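Local coordinates for protein glycoside Hydrolase (Bacteroides uniformis, PDB 5T99) that probably hydrolyses galactoside linkages in agarose breakdown, being a family 2 glycoside hydrolase that binds D-galacto-isofagomine in its TIM-barrel active site, at residues Asp373-Lys379 with Ile414-Glu420; Leu368-Phe372 with Asp395-Leu399; Gly427-Lys432 with Asn460-Gln465; Val409-Gly415 with Arg445-Gly450; Asn350-Pro354 with Leu399-Asp403. All coordinates share one frame; numbering follows the deposited sequence.

Contact 1 (Asp373-Lys379 with Ile414-Glu420); sequences DEWTKAK and IGNEILE. With GIF (D-galacto-isofagomine), chain C; EDO (1,2-ethanediol), chain P.
I418 covers one face of the W375 indole, its CG1 3.5 Å from the centroid of the six-membered ring and 11° off the normal, a CH-pi contact. At the ring edge NE1 of W375 donates to I414 O (2.9 Å). In this TIM barrel the loop after strand 366-370 meets the end of strand 409-416 and the turn beyond it, beside the galacto-isofagomine pocket. There the amide of N416 lies almost coplanar with the D373 carboxylate, and ND2 meets OD1 of D373 nearly end-on at 3.0 Å; R161 holds the other oxygen of D373, and R346 bonds N416 OD1. Glutamate suits its place at E420, whose OE2 accepts from T376 OG1, T376 N and K377 N. K379, long and extended beyond CG, brings its ammonium to D373 O, to N416 O (2.7 Å) and, as a salt bridge, to D373 OD1 (2.9 Å). From K379 NZ a water (2.8 Å) reaches E417 OE1 (2.6 Å), whose partner oxygen OE2 receives a weak bond from the ligand nitrogen.

Contact 2 (Leu368-Phe372 with Asp395-Leu399); sequences LDEAF and DLTSL
Within the beta-alpha-beta unit of the TIM barrel, strand 366-370 and the residues just after it pack against helix 388-403; this contact is a buried part of that interface. L399 takes the largest share. With CG trans to the backbone N (chi1 170°), its two methyls reach the other segment at different points: CD1 lies 3.6 Å from D369 OD1, and CD2 3.8 Å from A371 CB. L396 CD1 meets the same A371 methyl at 4.0 Å, and alanine suits a place where two leucines converge. Farther along, the F372 ring presents its edge to D395 CB (CZ to CB 4.0 Å) while stacking on Y384; the carboxylate of D395 turns to T131 and Y384. Cutting L399 back to an alanine here would probably open a gap over A371 and strip the D369 carboxylate of its methyl cover. The contact is mainly apolar packing, with one leucine methyl set against a carboxylate; that cover, with acidic D403 close by, may favour a protonated D369, though the salt bridge of R402 to D403 would work against this.

Contact 3 (Gly427-Lys432 with Asn460-Gln465); sequences GFTVAK and NNMAQQ
F428, Q465 and M462 carry most of this contact between the first turns of helix 427-441 and the loop that follows helix 456-459. F428 brings its CB to 3.2 Å from N461 O, and N461 ND2 lies over one face of the phenyl ring, 3.6 Å from CD1, the amide and ring planes inclined at 41°. Asparagine suits position N461, where the backbone adopts a left-handed conformation. Q465 is folded at CG (chi2 -57°), which brings its amide back so that NE2 donates to N461 O at 3.1 Å, almost straight (163°) and close to the line of the carbonyl. The other end of that amide, OE1, rests on the aliphatic part of K432, 3.4 Å from CG, while the K432 ammonium goes to D436. M462 leaves its backbone extended, then turns at SD and sets CE 3.3 Å from G427 O. G427, without a side chain, suits this close approach. A431, small, receives M462 CG at 3.8 Å. A water bonded to both F428 N and N460 O closes one end. The N-terminal part of helix 427-441, in the helical layer of the TIM barrel, thus packs on the loop leading from helix 456-459 to strand 468-472.

Contact 4 (Val409-Gly415 with Arg445-Gly450); sequences VIMWSIG and RPSTCG. With EDO (1,2-ethanediol), chain J.
Strands 409-416 and 447-451 are adjacent parallel staves of the TIM barrel, linked by a beta-alpha-beta crossover through helix 427-441. W412 pairs with S447: W412 N donates to P446 O (2.9 Å), and T448 N donates to W412 O (2.8 Å). I414 N then bonds T448 O, and G450 N reaches G415 O (3.1 Å). The strands are inclined by 47°, reflecting the barrel's twist. S413 and T448 are paired on one face, with T448 CG2 3.6 Å from S413 CB; M411 SD touches that methyl too. Small hydroxyl residues suit this face, since S413 OG bonds E370 and T448 OG1 bonds I468 O. R445, extended from CG to NE, runs past the W412 indole, its CB 3.6 Å from W412 NE1. Its NE donates to V409 O at 2.7 Å from above the carbonyl plane, and its NH1 forms a salt bridge with D442, which also accepts from W412 NE1. A leucine in its place would probably cost V409 O this donor, leaving the weak bond from R291, and D442 its charge partner. W412 and S447 face helix 427-441, touching C438 and A435, whereas strand 366-370 flanks the other side of strand 409-416.

Contact 5 (Asn350-Pro354 with Leu399-Asp403); sequences NPPSP and LIMRD
The carbonyl of P352 is gripped by both terminal nitrogens of R402, NH2 at 2.7 Å and NH1 at 2.8 Å from P352 O, all close to the guanidinium plane. A run of prolines is poor in N-H donors, and an arginine reaching across can supply two to one oxygen. P354 N lies over one face of the guanidinium, with P354 CD 3.8 Å from NH1, while P351 CB is near NH2. Beside the arginine, P351 CG packs on L399 CD1 at 3.6 Å, ring against methyl. The R402 chain bends at chi3 (73°), turning the head back onto D403, the next residue: NE meets D403 OD1 at 2.8 Å as a salt bridge, and NH2 meets D403 OD2 at 3.0 Å, using the syn lone pair in an almost straight bond (173°). With four N-H groups engaged, two on P352 O and two on the D403 carboxylate, the guanidinium is held against rotation. On the loop side, N350 ND2 donates to P351 O, which R170 bonds as well. S353 is the N-cap of helix 354-363, its OG bonding F356 N. The contact thus joins the loop following strand 344-346 to the C-terminal turn of helix 388-403, where L357 touches R402 and D403, and W412 of strand 409-416 packs on D403.

In the fold
All five contacts fall in one TIM-barrel domain, on consecutive beta-alpha units from strand 344-346 to strand 468-472. Contacts 2 and 5 share L399 and helix 388-403, their centres only about 6 Å apart; contacts 1 and 4 share I414 and G415 on strand 409-416, centres about 15 Å apart. Contact 4 lies about 9 Å from contact 2, centre to centre, and E370 bonds S413 between them. Contact 3 is outermost, about 23 Å from contact 5 between centres, but touches contact 1 through W375 and M462. Along the chain, contacts 2 and 5 close before contact 3 opens. Together they connect the outer helices, through the strands, to the ligand pocket at contact 1.

Contact 1 (Asp373-Lys379 with Ile414-Glu420)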
# COMPACT_ATOMS: atom_id res chain seq x y z
N ASP A 373 -9.69 -8.57 9.18
CA ASP A 373 -9.66 -9.86 8.47
C ASP A 373 -10.53 -10.93 9.14
O ASP A 373 -10.86 -11.95 8.52
CB ASP A 373 -8.22 -10.35 8.32
CG ASP A 373 -8.11 -11.64 7.55
OD1 ASP A 373 -8.61 -11.70 6.40
OD2 ASP A 373 -7.53 -12.61 8.10
N GLU A 374 -10.89 -10.73 10.41
CA GLU A 374 -11.86 -11.61 11.09
C GLU A 374 -12.61 -10.82 12.16
O GLU A 374 -12.13 -9.79 12.62
CB GLU A 374 -11.16 -12.82 11.71
CG GLU A 374 -10.14 -12.48 12.79
CD GLU A 374 -9.43 -13.70 13.36
OE1 GLU A 374 -8.89 -14.50 12.58
OE2 GLU A 374 -9.38 -13.85 14.59
N TRP A 375 -13.80 -11.29 12.54
CA TRP A 375 -14.62 -10.57 13.51
C TRP A 375 -14.67 -11.32 14.83
O TRP A 375 -13.69 -11.28 15.55
CB TRP A 375 -16.01 -10.28 12.95
CG TRP A 375 -16.04 -9.39 11.76
CD1 TRP A 375 -15.05 -8.54 11.33
CD2 TRP A 375 -17.13 -9.22 10.85
NE1 TRP A 375 -15.46 -7.88 10.20
CE2 TRP A 375 -16.73 -8.27 9.88
CE3 TRP A 375 -18.41 -9.79 10.76
CZ2 TRP A 375 -17.56 -7.88 8.84
CZ3 TRP A 375 -19.24 -9.40 9.72
CH2 TRP A 375 -18.80 -8.45 8.77
N THR A 376 -15.78 -12.00 15.16
CA THR A 376 -15.89 -12.76 16.41
C THR A 376 -15.39 -14.19 16.24
O THR A 376 -14.98 -14.79 17.22
CB THR A 376 -17.33 -12.81 16.98
OG1 THR A 376 -18.16 -13.66 16.17
CG2 THR A 376 -17.93 -11.40 17.07
N LYS A 377 -15.43 -14.72 15.02
CA LYS A 377 -15.02 -16.11 14.72
C LYS A 377 -13.58 -16.13 14.18
O LYS A 377 -13.25 -15.42 13.23
CB LYS A 377 -15.93 -16.74 13.66
CG LYS A 377 -17.39 -16.93 14.07
CD LYS A 377 -17.59 -18.14 14.98
CE LYS A 377 -18.86 -18.94 14.65
NZ LYS A 377 -20.08 -18.25 15.13
N ALA A 378 -12.75 -16.99 14.79
CA ALA A 378 -11.31 -17.08 14.49
C ALA A 378 -10.99 -17.75 13.16
O ALA A 378 -11.50 -18.82 12.87
CB ALA A 378 -10.61 -17.85 15.61
N LYS A 379 -10.14 -17.10 12.37
CA LYS A 379 -9.43 -17.73 11.26
C LYS A 379 -8.09 -18.26 11.74
O LYS A 379 -7.70 -19.35 11.34
CB LYS A 379 -9.14 -16.76 10.12
CG LYS A 379 -10.36 -16.30 9.34
CD LYS A 379 -9.92 -15.31 8.28
CE LYS A 379 -11.07 -14.91 7.39
NZ LYS A 379 -10.73 -13.73 6.56
N ILE A 414 -15.55 -3.25 5.92
CA ILE A 414 -15.66 -3.70 7.32
C ILE A 414 -15.03 -5.06 7.61
O ILE A 414 -14.83 -5.41 8.78
CB ILE A 414 -17.13 -3.71 7.84
CG1 ILE A 414 -18.05 -4.52 6.92
CG2 ILE A 414 -17.64 -2.29 8.01
CD1 ILE A 414 -19.38 -4.87 7.53
N GLY A 415 -14.73 -5.82 6.58
CA GLY A 415 -14.10 -7.11 6.77
C GLY A 415 -13.81 -7.82 5.47
O GLY A 415 -14.33 -7.46 4.40
N ASN A 416 -12.98 -8.85 5.58
CA ASN A 416 -12.63 -9.69 4.45
C ASN A 416 -12.84 -11.16 4.77
O ASN A 416 -12.25 -11.67 5.72
CB ASN A 416 -11.17 -9.47 4.08
CG ASN A 416 -10.66 -10.52 3.13
OD1 ASN A 416 -11.01 -10.52 1.95
ND2 ASN A 416 -9.85 -11.44 3.64
N GLU A 417 -13.66 -11.82 3.96
CA GLU A 417 -13.88 -13.28 4.03
C GLU A 417 -14.22 -13.80 5.43
O GLU A 417 -13.79 -14.88 5.82
CB GLU A 417 -12.65 -14.03 3.48
CG GLU A 417 -12.29 -13.65 2.05
CD GLU A 417 -11.27 -14.57 1.42
OE1 GLU A 417 -10.40 -15.12 2.13
OE2 GLU A 417 -11.34 -14.73 0.19
N ILE A 418 -14.96 -13.01 6.19
CA ILE A 418 -15.23 -13.34 7.59
C ILE A 418 -16.10 -14.59 7.75
O ILE A 418 -16.99 -14.84 6.94
CB ILE A 418 -15.80 -12.14 8.39
CG1 ILE A 418 -17.25 -11.77 7.99
CG2 ILE A 418 -14.82 -10.97 8.34
CD1 ILE A 418 -17.52 -11.20 6.61
N LEU A 419 -15.83 -15.38 8.79
CA LEU A 419 -16.52 -16.67 8.99
C LEU A 419 -18.03 -16.52 9.29
O LEU A 419 -18.82 -17.44 9.03
CB LEU A 419 -15.83 -17.50 10.08
CG LEU A 419 -14.65 -18.37 9.59
CD1 LEU A 419 -13.74 -17.65 8.60
CD2 LEU A 419 -13.86 -18.89 10.78
N GLU A 420 -18.42 -15.34 9.79
CA GLU A 420 -19.82 -15.01 10.05
C GLU A 420 -20.71 -15.07 8.79
O GLU A 420 -21.93 -15.15 8.92
CB GLU A 420 -19.94 -13.62 10.73
CG GLU A 420 -19.48 -13.57 12.19
CD GLU A 420 -17.96 -13.49 12.40
OE1 GLU A 420 -17.17 -13.57 11.42
OE2 GLU A 420 -17.53 -13.36 13.58
C GIF C . -7.78 -13.67 1.11
N GIF C . -8.31 -14.40 -0.02
O GIF C . -5.64 -16.76 -2.61
C1 GIF C . -6.33 -13.29 0.86
O1 GIF C . -5.44 -15.45 1.45
C2 GIF C . -5.51 -14.50 0.39
O2 GIF C . -5.76 -12.77 2.06
C3 GIF C . -6.13 -15.15 -0.84
C4 GIF C . -7.58 -15.53 -0.58
C5 GIF C . -5.33 -16.38 -1.26
C1 EDO P . -12.00 -17.82 -1.81
O1 EDO P . -13.28 -18.38 -2.19
C2 EDO P . -11.35 -18.65 -0.71
O2 EDO P . -10.37 -17.84 -0.05
O HOH W 1 -14.51 -13.83 11.35
O HOH W 2 -9.52 -15.27 4.61

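Contact 2 (Leu368-Phe372 with Asp395-Leu399)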
# COMPACT_ATOMS: atom_id res chain seq x y z
N LEU A 368 -10.24 1.53 -1.19
CA LEU A 368 -11.11 0.82 -0.27
C LEU A 368 -10.30 0.55 1.00
O LEU A 368 -9.36 -0.25 0.98
CB LEU A 368 -11.58 -0.50 -0.88
CG LEU A 368 -12.69 -0.42 -1.93
CD1 LEU A 368 -12.33 0.54 -3.05
CD2 LEU A 368 -13.03 -1.80 -2.48
N ASP A 369 -10.67 1.23 2.08
CA ASP A 369 -9.89 1.27 3.31
C ASP A 369 -10.48 0.20 4.24
O ASP A 369 -11.62 0.36 4.73
CB ASP A 369 -10.03 2.68 3.89
CG ASP A 369 -8.95 3.06 4.88
OD1 ASP A 369 -8.14 2.20 5.30
OD2 ASP A 369 -8.94 4.26 5.25
N GLU A 370 -9.75 -0.90 4.45
CA GLU A 370 -10.29 -2.12 5.07
C GLU A 370 -9.83 -2.30 6.52
O GLU A 370 -8.66 -2.17 6.82
CB GLU A 370 -9.92 -3.35 4.24
CG GLU A 370 -10.62 -4.64 4.68
CD GLU A 370 -10.63 -5.70 3.60
OE1 GLU A 370 -9.60 -6.39 3.42
OE2 GLU A 370 -11.68 -5.85 2.93
N ALA A 371 -10.76 -2.61 7.41
CA ALA A 371 -10.49 -2.60 8.84
C ALA A 371 -9.94 -3.92 9.39
O ALA A 371 -8.98 -3.89 10.15
CB ALA A 371 -11.76 -2.21 9.60
N PHE A 372 -10.57 -5.04 9.01
CA PHE A 372 -10.37 -6.33 9.71
C PHE A 372 -10.38 -7.52 8.77
O PHE A 372 -11.03 -7.49 7.71
CB PHE A 372 -11.48 -6.58 10.74
CG PHE A 372 -11.69 -5.45 11.71
CD1 PHE A 372 -10.67 -5.03 12.55
CD2 PHE A 372 -12.93 -4.81 11.80
CE1 PHE A 372 -10.86 -3.99 13.44
CE2 PHE A 372 -13.13 -3.78 12.70
CZ PHE A 372 -12.10 -3.36 13.53
N ASP A 395 -11.45 0.53 17.34
CA ASP A 395 -10.56 0.45 16.18
C ASP A 395 -11.19 0.95 14.88
O ASP A 395 -10.53 1.64 14.11
CB ASP A 395 -9.98 -0.97 16.01
CG ASP A 395 -8.86 -1.26 16.99
OD1 ASP A 395 -8.05 -0.33 17.25
OD2 ASP A 395 -8.79 -2.41 17.50
N LEU A 396 -12.45 0.60 14.64
CA LEU A 396 -13.11 1.08 13.43
C LEU A 396 -13.35 2.59 13.52
O LEU A 396 -13.18 3.31 12.53
CB LEU A 396 -14.41 0.34 13.19
CG LEU A 396 -15.20 0.77 11.95
CD1 LEU A 396 -14.37 0.59 10.68
CD2 LEU A 396 -16.48 -0.02 11.86
N THR A 397 -13.74 3.05 14.71
CA THR A 397 -13.86 4.47 14.95
C THR A 397 -12.52 5.17 14.71
O THR A 397 -12.47 6.18 14.01
CB THR A 397 -14.40 4.78 16.36
OG1 THR A 397 -15.75 4.29 16.46
CG2 THR A 397 -14.38 6.31 16.67
N SER A 398 -11.44 4.61 15.25
CA SER A 398 -10.10 5.18 15.06
C SER A 398 -9.68 5.25 13.59
O SER A 398 -9.08 6.24 13.17
CB SER A 398 -9.05 4.39 15.86
OG SER A 398 -7.77 4.95 15.67
N LEU A 399 -10.00 4.22 12.82
CA LEU A 399 -9.72 4.20 11.39
C LEU A 399 -10.45 5.33 10.65
O LEU A 399 -9.86 6.06 9.85
CB LEU A 399 -10.13 2.84 10.80
CG LEU A 399 -10.12 2.72 9.27
CD1 LEU A 399 -8.70 2.89 8.75
CD2 LEU A 399 -10.74 1.40 8.83

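Contact 3 (Gly427-Lys432 with Asn460-Gln465)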
# COMPACT_ATOMS: atom_id res chain seq x y z
N GLY A 427 -25.08 -14.00 11.82
CA GLY A 427 -23.89 -13.40 11.20
C GLY A 427 -24.14 -11.99 10.68
O GLY A 427 -23.32 -11.10 10.89
N PHE A 428 -25.30 -11.77 10.04
CA PHE A 428 -25.69 -10.43 9.57
C PHE A 428 -25.64 -9.33 10.65
O PHE A 428 -25.41 -8.17 10.33
CB PHE A 428 -27.08 -10.45 8.87
CG PHE A 428 -28.25 -10.35 9.81
CD1 PHE A 428 -28.90 -9.13 10.00
CD2 PHE A 428 -28.69 -11.45 10.54
CE1 PHE A 428 -29.97 -9.01 10.87
CE2 PHE A 428 -29.76 -11.33 11.42
CZ PHE A 428 -30.41 -10.12 11.58
N THR A 429 -25.85 -9.69 11.91
CA THR A 429 -25.88 -8.70 13.00
C THR A 429 -24.53 -8.04 13.27
O THR A 429 -24.46 -6.85 13.61
CB THR A 429 -26.43 -9.29 14.32
OG1 THR A 429 -25.51 -10.25 14.85
CG2 THR A 429 -27.81 -9.95 14.09
N VAL A 430 -23.46 -8.81 13.09
CA VAL A 430 -22.11 -8.28 13.27
C VAL A 430 -21.80 -7.35 12.10
O VAL A 430 -21.24 -6.27 12.30
CB VAL A 430 -21.05 -9.41 13.43
CG1 VAL A 430 -19.68 -8.83 13.73
CG2 VAL A 430 -21.44 -10.39 14.54
N ALA A 431 -22.19 -7.74 10.88
CA ALA A 431 -22.06 -6.86 9.73
C ALA A 431 -22.82 -5.53 9.90
O ALA A 431 -22.28 -4.45 9.62
CB ALA A 431 -22.53 -7.56 8.47
N LYS A 432 -24.08 -5.61 10.33
CA LYS A 432 -24.87 -4.40 10.60
C LYS A 432 -24.18 -3.48 11.63
O LYS A 432 -24.06 -2.27 11.42
CB LYS A 432 -26.28 -4.76 11.07
CG LYS A 432 -27.24 -3.59 11.15
CD LYS A 432 -28.58 -4.00 11.73
CE LYS A 432 -29.55 -2.84 11.80
NZ LYS A 432 -29.08 -1.77 12.73
N ASN A 460 -28.15 -15.12 3.57
CA ASN A 460 -28.21 -14.93 5.01
C ASN A 460 -28.35 -13.46 5.44
O ASN A 460 -28.02 -13.12 6.58
CB ASN A 460 -26.96 -15.53 5.67
CG ASN A 460 -26.79 -17.01 5.39
OD1 ASN A 460 -27.68 -17.67 4.87
ND2 ASN A 460 -25.62 -17.54 5.73
N ASN A 461 -28.81 -12.58 4.55
CA ASN A 461 -29.09 -11.18 4.89
C ASN A 461 -27.84 -10.39 5.35
O ASN A 461 -27.99 -9.39 6.03
CB ASN A 461 -30.21 -11.14 5.96
CG ASN A 461 -30.89 -9.79 6.08
OD1 ASN A 461 -31.13 -9.08 5.09
ND2 ASN A 461 -31.24 -9.44 7.30
N MET A 462 -26.63 -10.82 4.97
CA MET A 462 -25.38 -10.12 5.34
C MET A 462 -24.98 -9.07 4.32
O MET A 462 -24.73 -7.92 4.67
CB MET A 462 -24.22 -11.10 5.55
CG MET A 462 -22.91 -10.41 5.94
SD MET A 462 -21.53 -11.51 6.32
CE MET A 462 -21.89 -11.95 8.02
N ALA A 463 -24.89 -9.47 3.05
CA ALA A 463 -24.57 -8.57 1.93
C ALA A 463 -25.44 -7.30 1.88
O ALA A 463 -24.99 -6.24 1.43
CB ALA A 463 -24.68 -9.33 0.62
N GLN A 464 -26.67 -7.40 2.38
CA GLN A 464 -27.60 -6.29 2.40
C GLN A 464 -27.32 -5.26 3.51
O GLN A 464 -27.91 -4.19 3.51
CB GLN A 464 -29.03 -6.82 2.55
CG GLN A 464 -29.55 -7.64 1.36
CD GLN A 464 -29.04 -9.08 1.30
OE1 GLN A 464 -28.40 -9.59 2.23
NE2 GLN A 464 -29.31 -9.75 0.18
N GLN A 465 -26.43 -5.57 4.45
CA GLN A 465 -26.14 -4.69 5.59
C GLN A 465 -25.08 -3.65 5.30
O GLN A 465 -24.90 -2.73 6.08
CB GLN A 465 -25.68 -5.51 6.79
CG GLN A 465 -26.65 -6.58 7.24
CD GLN A 465 -28.02 -6.04 7.59
OE1 GLN A 465 -28.16 -4.96 8.16
NE2 GLN A 465 -29.04 -6.79 7.23
O HOH W 3 -26.90 -13.86 8.90

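Contact 4 (Val409-Gly415 with Arg445-Gly450)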
# COMPACT_ATOMS: atom_id res chain seq x y z
N VAL A 409 -9.85 7.90 -0.41
CA VAL A 409 -10.70 6.85 0.19
C VAL A 409 -12.14 7.00 -0.28
O VAL A 409 -12.72 8.07 -0.13
CB VAL A 409 -10.65 6.87 1.74
CG1 VAL A 409 -11.57 5.82 2.32
CG2 VAL A 409 -9.22 6.65 2.21
N ILE A 410 -12.69 5.94 -0.86
CA ILE A 410 -14.07 5.97 -1.35
C ILE A 410 -14.99 4.96 -0.69
O ILE A 410 -16.21 5.10 -0.84
CB ILE A 410 -14.15 5.80 -2.90
CG1 ILE A 410 -13.47 4.51 -3.38
CG2 ILE A 410 -13.53 7.02 -3.56
CD1 ILE A 410 -13.81 4.13 -4.81
N MET A 411 -14.46 3.96 -0.00
CA MET A 411 -15.29 3.02 0.74
C MET A 411 -14.62 2.62 2.06
O MET A 411 -13.40 2.66 2.19
CB MET A 411 -15.53 1.75 -0.07
CG MET A 411 -16.05 1.95 -1.49
SD MET A 411 -16.62 0.36 -2.13
CE MET A 411 -16.67 0.65 -3.89
N TRP A 412 -15.44 2.26 3.05
CA TRP A 412 -14.98 1.63 4.28
C TRP A 412 -15.32 0.14 4.19
O TRP A 412 -16.49 -0.24 4.23
CB TRP A 412 -15.67 2.24 5.50
CG TRP A 412 -15.55 3.72 5.59
CD1 TRP A 412 -16.55 4.63 5.40
CD2 TRP A 412 -14.37 4.47 5.88
NE1 TRP A 412 -16.06 5.90 5.57
CE2 TRP A 412 -14.73 5.83 5.86
CE3 TRP A 412 -13.04 4.12 6.16
CZ2 TRP A 412 -13.81 6.85 6.11
CZ3 TRP A 412 -12.12 5.13 6.41
CH2 TRP A 412 -12.51 6.49 6.38
N SER A 413 -14.30 -0.71 4.04
CA SER A 413 -14.52 -2.17 4.00
C SER A 413 -14.44 -2.70 5.43
O SER A 413 -13.39 -2.61 6.06
CB SER A 413 -13.50 -2.85 3.09
OG SER A 413 -13.79 -4.23 2.92
N ILE A 414 -15.55 -3.25 5.92
CA ILE A 414 -15.66 -3.70 7.32
C ILE A 414 -15.03 -5.06 7.61
O ILE A 414 -14.83 -5.41 8.78
CB ILE A 414 -17.13 -3.71 7.84
CG1 ILE A 414 -18.05 -4.52 6.92
CG2 ILE A 414 -17.64 -2.29 8.01
CD1 ILE A 414 -19.38 -4.87 7.53
N GLY A 415 -14.73 -5.82 6.58
CA GLY A 415 -14.10 -7.11 6.77
C GLY A 415 -13.81 -7.82 5.47
O GLY A 415 -14.33 -7.46 4.40
N ARG A 445 -19.14 8.33 2.56
CA ARG A 445 -18.49 7.21 1.89
C ARG A 445 -19.24 5.93 2.23
O ARG A 445 -19.58 5.72 3.39
CB ARG A 445 -17.05 7.07 2.36
CG ARG A 445 -16.12 8.20 1.93
CD ARG A 445 -14.71 7.93 2.44
NE ARG A 445 -13.78 9.03 2.18
CZ ARG A 445 -13.68 10.16 2.88
NH1 ARG A 445 -14.46 10.40 3.93
NH2 ARG A 445 -12.77 11.07 2.52
N PRO A 446 -19.50 5.07 1.23
CA PRO A 446 -20.22 3.83 1.50
C PRO A 446 -19.41 2.78 2.25
O PRO A 446 -18.18 2.76 2.14
CB PRO A 446 -20.57 3.31 0.11
CG PRO A 446 -19.55 3.92 -0.78
CD PRO A 446 -19.35 5.29 -0.23
N SER A 447 -20.10 1.93 3.00
CA SER A 447 -19.52 0.73 3.58
C SER A 447 -19.50 -0.39 2.54
O SER A 447 -20.32 -0.43 1.63
CB SER A 447 -20.32 0.28 4.79
OG SER A 447 -21.65 -0.06 4.43
N THR A 448 -18.58 -1.32 2.71
CA THR A 448 -18.50 -2.49 1.86
C THR A 448 -17.89 -3.65 2.65
O THR A 448 -17.53 -3.49 3.83
CB THR A 448 -17.68 -2.17 0.59
OG1 THR A 448 -17.77 -3.24 -0.37
CG2 THR A 448 -16.22 -1.92 0.93
N CYS A 449 -17.77 -4.80 1.99
CA CYS A 449 -17.23 -6.01 2.59
C CYS A 449 -16.86 -6.97 1.47
O CYS A 449 -17.47 -6.94 0.40
CB CYS A 449 -18.26 -6.64 3.55
SG CYS A 449 -17.61 -7.88 4.69
N GLY A 450 -15.86 -7.81 1.72
CA GLY A 450 -15.38 -8.78 0.71
C GLY A 450 -15.88 -10.18 1.02
O GLY A 450 -15.45 -10.78 2.01
C1 EDO J . -13.14 14.46 1.80
O1 EDO J . -13.44 14.19 3.20
C2 EDO J . -12.25 15.69 1.61
O2 EDO J . -10.97 15.37 1.03

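Contact 5 (Asn350-Pro354 with Leu399-Asp403)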
# COMPACT_ATOMS: atom_id res chain seq x y z
N ASN A 350 -6.58 -4.52 6.34
CA ASN A 350 -6.20 -3.74 7.51
C ASN A 350 -5.94 -2.30 7.09
O ASN A 350 -5.67 -2.04 5.92
CB ASN A 350 -4.92 -4.28 8.15
CG ASN A 350 -3.80 -4.50 7.15
OD1 ASN A 350 -3.63 -5.60 6.62
ND2 ASN A 350 -3.04 -3.45 6.87
N PRO A 351 -6.00 -1.38 8.06
CA PRO A 351 -5.63 -0.01 7.72
C PRO A 351 -4.16 0.09 7.28
O PRO A 351 -3.30 -0.54 7.90
CB PRO A 351 -5.84 0.75 9.03
CG PRO A 351 -6.90 -0.03 9.74
CD PRO A 351 -6.62 -1.46 9.39
N PRO A 352 -3.88 0.88 6.23
CA PRO A 352 -2.50 1.13 5.84
C PRO A 352 -1.91 2.26 6.67
O PRO A 352 -2.54 2.75 7.60
CB PRO A 352 -2.65 1.55 4.39
CG PRO A 352 -3.94 2.29 4.37
CD PRO A 352 -4.82 1.64 5.39
N SER A 353 -0.69 2.65 6.36
CA SER A 353 -0.06 3.78 7.03
C SER A 353 -0.71 5.06 6.50
O SER A 353 -1.25 5.06 5.39
CB SER A 353 1.42 3.80 6.72
OG SER A 353 1.60 4.01 5.35
N PRO A 354 -0.68 6.15 7.29
CA PRO A 354 -1.14 7.43 6.74
C PRO A 354 -0.38 7.85 5.48
O PRO A 354 -0.98 8.35 4.52
CB PRO A 354 -0.88 8.42 7.88
CG PRO A 354 -0.88 7.59 9.12
CD PRO A 354 -0.31 6.27 8.71
N LEU A 399 -10.00 4.22 12.82
CA LEU A 399 -9.72 4.20 11.39
C LEU A 399 -10.45 5.33 10.65
O LEU A 399 -9.86 6.06 9.85
CB LEU A 399 -10.13 2.84 10.80
CG LEU A 399 -10.12 2.72 9.27
CD1 LEU A 399 -8.70 2.89 8.75
CD2 LEU A 399 -10.74 1.40 8.83
N ILE A 400 -11.75 5.45 10.88
CA ILE A 400 -12.56 6.43 10.15
C ILE A 400 -12.17 7.86 10.56
O ILE A 400 -12.07 8.73 9.70
CB ILE A 400 -14.06 6.14 10.33
CG1 ILE A 400 -14.40 4.83 9.61
CG2 ILE A 400 -14.91 7.28 9.79
CD1 ILE A 400 -15.75 4.26 9.97
N MET A 401 -11.91 8.08 11.84
CA MET A 401 -11.47 9.38 12.33
C MET A 401 -10.11 9.79 11.72
O MET A 401 -9.91 10.95 11.35
CB MET A 401 -11.35 9.38 13.86
CG MET A 401 -12.66 9.19 14.61
SD MET A 401 -13.73 10.62 14.50
CE MET A 401 -12.97 11.62 15.79
N ARG A 402 -9.21 8.81 11.59
CA ARG A 402 -7.90 9.02 10.99
C ARG A 402 -7.99 9.34 9.50
O ARG A 402 -7.29 10.24 9.03
CB ARG A 402 -7.02 7.77 11.18
CG ARG A 402 -5.53 7.92 10.88
CD ARG A 402 -4.78 6.59 10.87
NE ARG A 402 -5.11 5.80 9.68
CZ ARG A 402 -4.41 4.76 9.22
NH1 ARG A 402 -3.31 4.30 9.84
NH2 ARG A 402 -4.83 4.16 8.11
N ASP A 403 -8.83 8.60 8.77
CA ASP A 403 -8.78 8.61 7.30
C ASP A 403 -9.92 9.34 6.57
O ASP A 403 -9.88 9.43 5.35
CB ASP A 403 -8.69 7.18 6.75
CG ASP A 403 -7.42 6.48 7.17
OD1 ASP A 403 -6.53 7.15 7.75
OD2 ASP A 403 -7.31 5.25 6.92